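Local coordinates for putative isohexenylglutaconyl-CoA hydratase (Pseudomonas aeruginosa, PDB 4ZU2) that hydrates isohexenylglutaconyl-CoA as a crotonase-family enzyme whose level rises in citronellate-grown cells, at the interface of chains A and B. Sequence-based numbering; all coordinates share one arbitrary frame. Chains: chain A/B, Putative isohexenylglutaconyl-CoA hydratase.

Contacts 1 and 2 are neighbouring halves of one patch: the centres of their C-alpha atoms lie about 4 Å apart, and they share A:Arg163 and B:Gln99. Helix 159-168 of chain A supplies its side in both, with the polar grip in contact 1 and apolar packing and a water bridge in contact 2. Contact 3 is centred about 17 Å from contact 1 and about 15 Å from contact 2, and sets helix 149-157 of chain A against helix 227-243 of chain B. Chain B uses its own helix 149-157 in contacts 1 and 2, so this element serves both sides of the interface, consistent with the three-copy assembly.

Contact 1: the interface of chains A and B. Residues chain A 163, 167; chain B 99, 123-125, 156, 216.
A:Arg163 reaches from helix 159-168 into chain B and uses NE, NH1 and NH2 in polar bonds. CG sits between the backbone N and the carbonyl carbon (chi1 59°), and a bend at chi3 brings the guanidinium to its acceptors. NE lies 2.8 Å from OD1 of B:Asp125 in a salt bridge, on the anti side but tilted from the carboxylate plane, with NH2 bonding farther above the same face. The terminal pair grips B:Gln99 end-on, NH1 standing 2.8 Å and NH2 3.0 Å from the amide oxygen OE1. This oxygen lies at the guanidinium's edge, in its plane, and is met from above the amide plane, turned 58° from the guanidinium. The backbone carbonyl O of B:Ser124 lies over the guanidinium's centre.

Second-shell bonds hold the acceptors. B:Lys216 NZ bonds the syn lone pair of B:Asp125 OD2 at 2.8 Å, so each carboxylate oxygen faces a cation, probably keeping it ionised. B:Arg156 NH1 donates almost straight (175°) to B:Ser124 O at 2.7 Å, and water 1 joins it to A:Arg163 NH1.

A:Leu167 CD1 lies against the carboxylate, 3.6 Å from B:Asp125 OD1, and A:Arg163 CG packs on B:Asp125 CA. Chain B frames the arginine with helix 81-99, loop 123-125 and helices 149-157 and 209-221.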
loop_
_atom_site.group_PDB
_atom_site.type_symbol
_atom_site.label_atom_id
_atom_site.label_comp_id
_atom_site.label_asym_id
_atom_site.label_seq_id
_atom_site.Cartn_x
_atom_site.Cartn_y
_atom_site.Cartn_z
ATOM N N ARG A 163 0.407 4.253 -11.214
ATOM C CA ARG A 163 1.240 4.527 -12.375
ATOM C C ARG A 163 0.627 3.974 -13.670
ATOM O O ARG A 163 0.680 4.642 -14.678
ATOM C CB ARG A 163 2.688 4.073 -12.178
ATOM C CG ARG A 163 2.922 2.580 -11.873
ATOM C CD ARG A 163 4.148 2.393 -11.046
ATOM N NE ARG A 163 5.345 2.919 -11.704
ATOM C CZ ARG A 163 6.578 2.785 -11.235
ATOM N NH1 ARG A 163 6.823 2.154 -10.071
ATOM N NH2 ARG A 163 7.574 3.296 -11.915
ATOM N N LEU A 167 -0.705 6.608 -16.523
ATOM C CA LEU A 167 0.160 6.715 -17.678
ATOM C C LEU A 167 -0.349 5.942 -18.943
ATOM O O LEU A 167 0.327 5.962 -19.970
ATOM C CB LEU A 167 1.561 6.274 -17.298
ATOM C CG LEU A 167 2.088 7.007 -16.053
ATOM C CD1 LEU A 167 3.393 6.401 -15.600
ATOM C CD2 LEU A 167 2.219 8.542 -16.300
ATOM N N GLN B 99 13.124 3.605 -12.374
ATOM C CA GLN B 99 11.881 4.089 -11.711
ATOM C C GLN B 99 11.463 5.527 -12.144
ATOM O O GLN B 99 10.276 5.785 -12.385
ATOM C CB GLN B 99 12.066 4.048 -10.194
ATOM C CG GLN B 99 10.914 4.524 -9.324
ATOM C CD GLN B 99 10.006 3.396 -8.954
ATOM O OE1 GLN B 99 9.588 2.626 -9.815
ATOM N NE2 GLN B 99 9.724 3.258 -7.666
ATOM N N VAL B 123 10.314 -1.626 -10.525
ATOM C CA VAL B 123 10.416 -0.221 -10.947
ATOM C C VAL B 123 9.824 -0.019 -12.360
ATOM O O VAL B 123 10.153 0.969 -13.035
ATOM C CB VAL B 123 11.887 0.320 -10.934
ATOM C CG1 VAL B 123 12.450 0.429 -9.508
ATOM C CG2 VAL B 123 12.784 -0.560 -11.754
ATOM N N SER B 124 8.938 -0.932 -12.786
ATOM C CA SER B 124 8.210 -0.776 -14.066
ATOM C C SER B 124 6.859 -0.115 -13.876
ATOM O O SER B 124 6.257 -0.259 -12.819
ATOM C CB SER B 124 7.977 -2.130 -14.710
ATOM O OG SER B 124 7.245 -2.992 -13.843
ATOM N N ASP B 125 6.347 0.583 -14.902
ATOM C CA ASP B 125 4.983 1.087 -14.817
ATOM C C ASP B 125 4.015 -0.043 -15.149
ATOM O O ASP B 125 2.871 -0.063 -14.688
ATOM C CB ASP B 125 4.784 2.305 -15.750
ATOM C CG ASP B 125 5.757 3.426 -15.443
ATOM O OD1 ASP B 125 5.710 3.960 -14.300
ATOM O OD2 ASP B 125 6.554 3.775 -16.353
ATOM N N ARG B 156 6.614 -1.300 -4.048
ATOM C CA ARG B 156 5.832 -2.168 -4.965
ATOM C C ARG B 156 4.624 -2.840 -4.339
ATOM O O ARG B 156 3.479 -2.570 -4.708
ATOM C CB ARG B 156 6.690 -3.268 -5.574
ATOM C CG ARG B 156 6.064 -3.880 -6.817
ATOM C CD ARG B 156 6.179 -2.908 -7.957
ATOM N NE ARG B 156 5.747 -3.488 -9.198
ATOM C CZ ARG B 156 5.796 -2.873 -10.366
ATOM N NH1 ARG B 156 6.250 -1.634 -10.451
ATOM N NH2 ARG B 156 5.372 -3.502 -11.448
ATOM N N LYS B 216 3.959 11.325 -13.980
ATOM C CA LYS B 216 4.788 10.330 -13.364
ATOM C C LYS B 216 5.562 10.924 -12.217
ATOM O O LYS B 216 5.524 10.374 -11.098
ATOM C CB LYS B 216 5.783 9.678 -14.335
ATOM C CG LYS B 216 6.308 8.344 -13.796
ATOM C CD LYS B 216 7.541 7.826 -14.549
ATOM C CE LYS B 216 7.666 6.323 -14.419
ATOM N NZ LYS B 216 8.397 5.703 -15.536
HETATM O O HOH W 1 5.913 0.457 -8.121
#

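Contact 2: the interface of chains A and B. Residues chain A 159-160, 163; chain B 99, 122, 155, 219-220.
Water 2 joins A:Thr160 to B:Arg155 and is met from three directions. The backbone carbonyl O of B:Arg155 lies 2.6 Å from it, while the backbone N and the hydroxyl OG1 of A:Thr160 are each 3.2 Å away. In this crotonase-family subunit the water thus sits between a backbone N in the first turn of helix 159-168 of chain A and a carbonyl near the C-terminal end of helix 149-157 of chain B. With OG1 beside the backbone N (chi1 -61°), the hydroxyl and the N-H of the threonine can share the same water.

A:Leu159, at the start of the same helix, buries 88 Å² against chain B. Its CG points away from the backbone N (chi1 178°), directing the isobutyl group at chain B. There CD2 packs 3.9 Å from CD2 of B:Leu220 and 3.8 Å from CG of B:Arg155, an arginine whose side chain is poorly ordered. CD1 leans toward B:Leu219, 4.0 Å from its CB, while staying near the same methyl of B:Leu220.

B:Leu219 also turns CD1 onto the helix backbone, 3.6 Å from CA of A:Arg163, at the root of the side chain that bonds B:Gln99. The amide nitrogen NE2 of that glutamine lies near CD2 of A:Leu159. Within chain B, NE2 is modelled over one face of the B:Arg155 guanidinium, a placement left uncertain by the poor order of that arginine.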
loop_
_atom_site.group_PDB
_atom_site.type_symbol
_atom_site.label_atom_id
_atom_site.label_comp_id
_atom_site.label_asym_id
_atom_site.label_seq_id
_atom_site.Cartn_x
_atom_site.Cartn_y
_atom_site.Cartn_z
ATOM N N LEU A 159 1.306 3.195 -5.437
ATOM C CA LEU A 159 2.028 3.625 -6.625
ATOM C C LEU A 159 1.902 2.632 -7.794
ATOM O O LEU A 159 1.838 3.018 -8.972
ATOM C CB LEU A 159 3.492 3.823 -6.294
ATOM C CG LEU A 159 4.418 4.236 -7.445
ATOM C CD1 LEU A 159 4.122 5.684 -7.906
ATOM C CD2 LEU A 159 5.868 4.145 -7.016
ATOM N N THR A 160 1.882 1.349 -7.460
ATOM C CA THR A 160 2.077 0.310 -8.466
ATOM C C THR A 160 0.861 0.299 -9.378
ATOM O O THR A 160 0.988 0.212 -10.588
ATOM C CB THR A 160 2.320 -1.064 -7.835
ATOM O OG1 THR A 160 3.513 -1.007 -7.036
ATOM C CG2 THR A 160 2.451 -2.169 -8.934
ATOM N N ARG A 163 0.407 4.253 -11.214
ATOM C CA ARG A 163 1.240 4.527 -12.375
ATOM C C ARG A 163 0.627 3.974 -13.670
ATOM O O ARG A 163 0.680 4.642 -14.678
ATOM C CB ARG A 163 2.688 4.073 -12.178
ATOM C CG ARG A 163 2.922 2.580 -11.873
ATOM C CD ARG A 163 4.148 2.393 -11.046
ATOM N NE ARG A 163 5.345 2.919 -11.704
ATOM C CZ ARG A 163 6.578 2.785 -11.235
ATOM N NH1 ARG A 163 6.823 2.154 -10.071
ATOM N NH2 ARG A 163 7.574 3.296 -11.915
ATOM N N GLN B 99 13.124 3.605 -12.374
ATOM C CA GLN B 99 11.881 4.089 -11.711
ATOM C C GLN B 99 11.463 5.527 -12.144
ATOM O O GLN B 99 10.276 5.785 -12.385
ATOM C CB GLN B 99 12.066 4.048 -10.194
ATOM C CG GLN B 99 10.914 4.524 -9.324
ATOM C CD GLN B 99 10.006 3.396 -8.954
ATOM O OE1 GLN B 99 9.588 2.626 -9.815
ATOM N NE2 GLN B 99 9.724 3.258 -7.666
ATOM N N CYS B 122 10.303 -4.381 -10.097
ATOM C CA CYS B 122 9.670 -3.527 -9.095
ATOM C C CYS B 122 9.558 -2.036 -9.506
ATOM O O CYS B 122 8.855 -1.282 -8.861
ATOM C CB CYS B 122 10.446 -3.644 -7.766
ATOM S SG CYS B 122 10.071 -5.169 -6.890
ATOM N N ARG B 155 7.722 -0.263 -1.691
ATOM C CA ARG B 155 6.901 0.619 -2.488
ATOM C C ARG B 155 6.069 -0.195 -3.535
ATOM O O ARG B 155 4.918 0.143 -3.822
ATOM C CB ARG B 155 7.807 1.701 -3.117
ATOM C CG ARG B 155 7.143 2.967 -3.668
ATOM C CD ARG B 155 8.158 4.144 -3.535
ATOM N NE ARG B 155 7.991 5.250 -4.489
ATOM C CZ ARG B 155 8.971 5.802 -5.230
ATOM N NH1 ARG B 155 10.247 5.384 -5.195
ATOM N NH2 ARG B 155 8.652 6.805 -6.037
ATOM N N LEU B 219 3.323 11.446 -9.205
ATOM C CA LEU B 219 2.994 10.217 -8.482
ATOM C C LEU B 219 4.193 9.798 -7.620
ATOM O O LEU B 219 4.043 9.531 -6.425
ATOM C CB LEU B 219 2.682 9.086 -9.439
ATOM C CG LEU B 219 1.551 9.167 -10.461
ATOM C CD1 LEU B 219 1.686 8.026 -11.486
ATOM C CD2 LEU B 219 0.284 9.044 -9.760
ATOM N N LEU B 220 5.375 9.734 -8.234
ATOM C CA LEU B 220 6.601 9.406 -7.503
ATOM C C LEU B 220 6.852 10.311 -6.275
ATOM O O LEU B 220 7.291 9.836 -5.217
ATOM C CB LEU B 220 7.817 9.422 -8.445
ATOM C CG LEU B 220 7.810 8.303 -9.501
ATOM C CD1 LEU B 220 8.907 8.536 -10.515
ATOM C CD2 LEU B 220 7.957 6.866 -8.885
HETATM O O HOH W 2 2.418 0.404 -4.409
#

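Contact 3: the interface of chains A and B. Residues chain A 92, 147, 151-152; chain B 222, 227, 230-231, 234.
A:Pro151 presses its ring into a leucine-lined surface of chain B. CG lies 3.7 Å from B:Leu231 CD2, and CB lies 3.9 Å from B:Leu227 CD1, the proline and B:Leu227 crossing at about a right angle. The proline CA rests 3.7 Å from CB of B:Ser222, and B:Leu230 CD2 touches the ring more distantly.

Next to it, A:Phe152 presents the far rim of its ring. B:Leu227 CD2 reaches CZ at 3.9 Å and lies similarly near CE1, while B:Leu231 CD1 approaches around CE2. B:Leu227 therefore forks, one methyl to the proline and the other to the phenylalanine; its CG lies opposite the backbone N (chi1 171°), which carries the fork toward chain A. B:Leu231 divides its methyls between the same two residues.

Farther along, each alanine methyl lies against the other's backbone carbonyl oxygen: B:Ala234 CB is 3.4 Å from A:Ala147 O, and A:Ala147 CB is 3.5 Å from B:Ala234 O. This pairing of small side chains probably lets the backbones come near.

The leucines and B:Ala234 line one side of helix 227-243 of chain B, while helix 149-157 of chain A positions A:Pro151 and A:Phe152 side by side. The patch gives the subunit an apolar seam that probably helps hold the three-copy deposited assembly together.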
loop_
_atom_site.group_PDB
_atom_site.type_symbol
_atom_site.label_atom_id
_atom_site.label_comp_id
_atom_site.label_asym_id
_atom_site.label_seq_id
_atom_site.Cartn_x
_atom_site.Cartn_y
_atom_site.Cartn_z
ATOM N N GLY A 92 -8.270 20.788 -5.535
ATOM C CA GLY A 92 -7.429 20.048 -4.608
ATOM C C GLY A 92 -7.868 20.290 -3.167
ATOM O O GLY A 92 -7.806 19.387 -2.330
ATOM N N ALA A 147 -3.424 16.089 -11.743
ATOM C CA ALA A 147 -2.402 16.728 -10.887
ATOM C C ALA A 147 -2.743 16.716 -9.415
ATOM O O ALA A 147 -1.928 16.288 -8.587
ATOM C CB ALA A 147 -2.176 18.135 -11.320
ATOM N N PRO A 151 -1.717 12.401 -5.628
ATOM C CA PRO A 151 -1.444 11.958 -4.258
ATOM C C PRO A 151 -2.581 11.153 -3.638
ATOM O O PRO A 151 -2.341 10.271 -2.848
ATOM C CB PRO A 151 -1.234 13.280 -3.514
ATOM C CG PRO A 151 -1.755 14.313 -4.355
ATOM C CD PRO A 151 -1.656 13.856 -5.748
ATOM N N PHE A 152 -3.818 11.423 -4.038
ATOM C CA PHE A 152 -4.920 10.714 -3.461
ATOM C C PHE A 152 -5.088 9.297 -4.095
ATOM O O PHE A 152 -5.531 8.356 -3.441
ATOM C CB PHE A 152 -6.191 11.555 -3.496
ATOM C CG PHE A 152 -6.116 12.832 -2.673
ATOM C CD1 PHE A 152 -6.221 12.792 -1.290
ATOM C CD2 PHE A 152 -5.983 14.073 -3.305
ATOM C CE1 PHE A 152 -6.179 13.956 -0.552
ATOM C CE2 PHE A 152 -5.899 15.223 -2.589
ATOM C CZ PHE A 152 -6.000 15.182 -1.207
ATOM N N SER B 222 4.623 11.837 -4.572
ATOM C CA SER B 222 3.448 11.994 -3.724
ATOM C C SER B 222 3.563 11.372 -2.307
ATOM O O SER B 222 2.632 11.496 -1.515
ATOM C CB SER B 222 2.190 11.508 -4.455
ATOM O OG SER B 222 2.311 10.112 -4.658
ATOM N N LEU B 227 1.429 17.170 2.009
ATOM C CA LEU B 227 0.392 17.035 1.022
ATOM C C LEU B 227 0.011 18.402 0.380
ATOM O O LEU B 227 -0.013 18.531 -0.834
ATOM C CB LEU B 227 -0.819 16.337 1.670
ATOM C CG LEU B 227 -2.118 16.290 0.850
ATOM C CD1 LEU B 227 -1.838 15.642 -0.492
ATOM C CD2 LEU B 227 -3.248 15.570 1.545
ATOM N N LEU B 230 2.728 19.725 -2.043
ATOM C CA LEU B 230 2.611 18.945 -3.244
ATOM C C LEU B 230 1.418 19.405 -4.122
ATOM O O LEU B 230 1.542 19.477 -5.343
ATOM C CB LEU B 230 2.480 17.460 -2.880
ATOM C CG LEU B 230 2.336 16.568 -4.094
ATOM C CD1 LEU B 230 3.390 16.878 -5.128
ATOM C CD2 LEU B 230 2.422 15.129 -3.703
ATOM N N LEU B 231 0.268 19.694 -3.518
ATOM C CA LEU B 231 -0.881 20.182 -4.283
ATOM C C LEU B 231 -0.662 21.600 -4.902
ATOM O O LEU B 231 -1.010 21.852 -6.101
ATOM C CB LEU B 231 -2.164 20.087 -3.443
ATOM C CG LEU B 231 -2.661 18.641 -3.113
ATOM C CD1 LEU B 231 -3.792 18.755 -2.152
ATOM C CD2 LEU B 231 -3.100 17.797 -4.385
ATOM N N ALA B 234 1.515 20.920 -7.791
ATOM C CA ALA B 234 0.803 20.160 -8.802
ATOM C C ALA B 234 -0.126 21.078 -9.646
ATOM O O ALA B 234 -0.153 20.970 -10.815
ATOM C CB ALA B 234 0.006 19.029 -8.169
#